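Local coordinates for protein 7,8-dihydro-6-hydroxymethylpterin pyrophosphokinase-dihydropteroate synthase (PDB 6JWS) that probably catalyses two consecutive steps of folate biosynthesis, pyrophosphorylation of 6-hydroxymethyl-7,8-dihydropterin by ATP and condensation of the resulting diphosphate with 4-aminobenzoate to 7,8-dihydropteroate, at residues B[454-459]-B[479-484]. The protein carries 1 engineered substitution. Sequence-based numbering, arbitrary orientation.
Sequences PVLQLF and ISIDTI. With PT1 (pteroic acid), chain I.
I479 meets L456 and F459 with its two branches. The bond from CA to CB of I479 points toward 454-459, and CB carries both. CG2 is the short branch; it lies 3.7 Å from CD2 of L456, and the two side chains pass alongside in opposite directions. CG1 stands beside the backbone N (chi1 -57°) and carries CD1 on toward the F459 ring. There CD1 comes 4.2 Å from F459 CE2, set obliquely to the ring. The F459 ring reaches this methyl because its CG is anti to the backbone N (chi1 176°). The other methyl of L456, CD1, meets CD1 of I481 more loosely, at 4.4 Å. No hydrogen bond crosses the contact. V498 also touches L456, I479 and I481, and F419 meets the F459 ring. S480 points away from the helix, and its OG is hydrogen-bonded to D430. At the strand's C-terminal end, D482 OD2 lies 2.7 Å from N8 of pteroic acid. Helix segment 454-459 runs antiparallel to strand segment 479-482, at 173°. Helix 448-464 links strand 478-482 to its parallel neighbour 428-432. This is a beta-alpha-beta crossover of the TIM barrel: apolar packing between barrel wall and surrounding helices, pterin site at the strand's C-terminal end.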
loop_
_atom_site.group_PDB
_atom_site.type_symbol
_atom_site.label_atom_id
_atom_site.label_comp_id
_atom_site.label_asym_id
_atom_site.label_seq_id
_atom_site.Cartn_x
_atom_site.Cartn_y
_atom_site.Cartn_z
ATOM N N PRO B 454 -7.588 34.677 22.059
ATOM C CA PRO B 454 -7.493 35.833 21.155
ATOM C C PRO B 454 -7.328 35.403 19.695
ATOM O O PRO B 454 -7.991 35.943 18.797
ATOM C CB PRO B 454 -6.280 36.648 21.672
ATOM C CG PRO B 454 -6.148 36.226 23.136
ATOM C CD PRO B 454 -6.618 34.776 23.169
ATOM N N VAL B 455 -6.456 34.409 19.467
ATOM C CA VAL B 455 -6.234 33.885 18.126
ATOM C C VAL B 455 -7.551 33.389 17.539
ATOM O O VAL B 455 -7.899 33.743 16.407
ATOM C CB VAL B 455 -5.176 32.770 18.106
ATOM C CG1 VAL B 455 -5.206 32.024 16.781
ATOM C CG2 VAL B 455 -3.784 33.339 18.365
ATOM N N LEU B 456 -8.294 32.600 18.326
ATOM C CA LEU B 456 -9.514 31.998 17.808
ATOM C C LEU B 456 -10.559 33.070 17.532
ATOM O O LEU B 456 -11.346 32.902 16.593
ATOM C CB LEU B 456 -10.055 30.946 18.780
ATOM C CG LEU B 456 -9.336 29.597 18.748
ATOM C CD1 LEU B 456 -9.828 28.690 19.862
ATOM C CD2 LEU B 456 -9.491 28.929 17.389
ATOM N N GLN B 457 -10.578 34.115 18.384
ATOM C CA GLN B 457 -11.477 35.256 18.252
ATOM C C GLN B 457 -11.182 36.025 16.960
ATOM O O GLN B 457 -12.096 36.338 16.209
ATOM C CB GLN B 457 -11.376 36.168 19.482
ATOM C CG GLN B 457 -12.351 35.805 20.593
ATOM C CD GLN B 457 -11.994 36.375 21.946
ATOM O OE1 GLN B 457 -10.889 36.872 22.182
ATOM N NE2 GLN B 457 -12.935 36.269 22.871
ATOM N N LEU B 458 -9.906 36.318 16.696
ATOM C CA LEU B 458 -9.497 37.001 15.478
ATOM C C LEU B 458 -9.825 36.142 14.251
ATOM O O LEU B 458 -10.300 36.660 13.237
ATOM C CB LEU B 458 -8.001 37.335 15.583
ATOM C CG LEU B 458 -7.392 38.124 14.417
ATOM C CD1 LEU B 458 -8.146 39.421 14.169
ATOM C CD2 LEU B 458 -5.920 38.426 14.655
ATOM N N PHE B 459 -9.612 34.817 14.348
ATOM C CA PHE B 459 -9.927 33.954 13.218
ATOM C C PHE B 459 -11.415 34.027 12.880
ATOM O O PHE B 459 -11.779 34.114 11.704
ATOM C CB PHE B 459 -9.510 32.498 13.451
ATOM C CG PHE B 459 -9.926 31.612 12.312
ATOM C CD1 PHE B 459 -9.188 31.581 11.138
ATOM C CD2 PHE B 459 -11.086 30.856 12.393
ATOM C CE1 PHE B 459 -9.590 30.786 10.074
ATOM C CE2 PHE B 459 -11.487 30.067 11.324
ATOM C CZ PHE B 459 -10.743 30.040 10.164
ATOM N N ILE B 479 -12.617 23.406 13.482
ATOM C CA ILE B 479 -11.602 23.869 14.416
ATOM C C ILE B 479 -11.526 22.905 15.597
ATOM O O ILE B 479 -12.516 22.675 16.299
ATOM C CB ILE B 479 -11.868 25.320 14.884
ATOM C CG1 ILE B 479 -11.961 26.308 13.714
ATOM C CG2 ILE B 479 -10.822 25.768 15.889
ATOM C CD1 ILE B 479 -10.777 26.239 12.773
ATOM N N SER B 480 -10.306 22.439 15.864
ATOM C CA SER B 480 -10.031 21.589 17.003
ATOM C C SER B 480 -9.136 22.328 18.006
ATOM O O SER B 480 -8.160 22.984 17.628
ATOM C CB SER B 480 -9.380 20.310 16.505
ATOM O OG SER B 480 -9.003 19.487 17.591
ATOM N N ILE B 481 -9.443 22.193 19.300
ATOM C CA ILE B 481 -8.582 22.802 20.312
ATOM C C ILE B 481 -7.877 21.714 21.119
ATOM O O ILE B 481 -8.523 20.865 21.720
ATOM C CB ILE B 481 -9.320 23.816 21.213
ATOM C CG1 ILE B 481 -8.429 24.292 22.361
ATOM C CG2 ILE B 481 -10.645 23.287 21.742
ATOM C CD1 ILE B 481 -8.784 25.678 22.833
ATOM N N ASP B 482 -6.545 21.770 21.121
ATOM C CA ASP B 482 -5.701 20.868 21.874
ATOM C C ASP B 482 -5.610 21.402 23.301
ATOM O O ASP B 482 -4.704 22.186 23.620
ATOM C CB ASP B 482 -4.323 20.790 21.210
ATOM C CG ASP B 482 -3.358 19.756 21.790
ATOM O OD1 ASP B 482 -3.584 19.269 22.924
ATOM O OD2 ASP B 482 -2.371 19.428 21.093
ATOM N N THR B 483 -6.552 20.973 24.145
ATOM C CA THR B 483 -6.555 21.375 25.544
ATOM C C THR B 483 -7.016 20.217 26.439
ATOM O O THR B 483 -7.753 19.329 25.995
ATOM C CB THR B 483 -7.415 22.636 25.759
ATOM O OG1 THR B 483 -7.143 23.075 27.087
ATOM C CG2 THR B 483 -8.912 22.432 25.601
ATOM N N ILE B 484 -6.627 20.266 27.719
ATOM C CA ILE B 484 -7.170 19.376 28.737
ATOM C C ILE B 484 -7.929 20.224 29.755
ATOM O O ILE B 484 -8.388 19.714 30.797
ATOM C CB ILE B 484 -6.047 18.581 29.431
ATOM C CG1 ILE B 484 -5.087 19.504 30.197
ATOM C CG2 ILE B 484 -5.311 17.689 28.432
ATOM C CD1 ILE B 484 -3.962 18.770 30.911
HETATM C C2 PT1 I . -0.834 13.852 19.057
HETATM C C3 PT1 I . -0.327 15.130 19.557
HETATM C C5 PT1 I . -1.331 16.092 20.024
HETATM N N6 PT1 I . 0.991 15.445 19.593
HETATM C C7 PT1 I . -3.062 14.513 19.523
HETATM N N9 PT1 I . -2.648 15.740 19.977
HETATM C C10 PT1 I . 1.378 16.646 20.098
HETATM N N11 PT1 I . -4.404 14.179 19.504
HETATM C C12 PT1 I . 0.432 17.548 20.570
HETATM C C21 PT1 I . 8.212 13.228 20.045
HETATM O O22 PT1 I . 9.061 13.694 19.238
HETATM O O1 PT1 I . 0.026 12.924 18.620
HETATM N N4 PT1 I . -2.162 13.606 19.056
HETATM N N8 PT1 I . -0.887 17.264 20.508
HETATM C C13 PT1 I . 2.849 16.957 20.174
HETATM N N14 PT1 I . 3.456 16.106 21.234
HETATM C C15 PT1 I . 4.589 15.413 20.971
HETATM C C16 PT1 I . 4.824 14.174 21.604
HETATM C C17 PT1 I . 5.536 15.970 20.051
HETATM C C18 PT1 I . 6.012 13.466 21.300
HETATM C C19 PT1 I . 6.729 15.258 19.772
HETATM C C20 PT1 I . 6.955 13.998 20.381
HETATM O O23 PT1 I . 8.405 12.117 20.568
#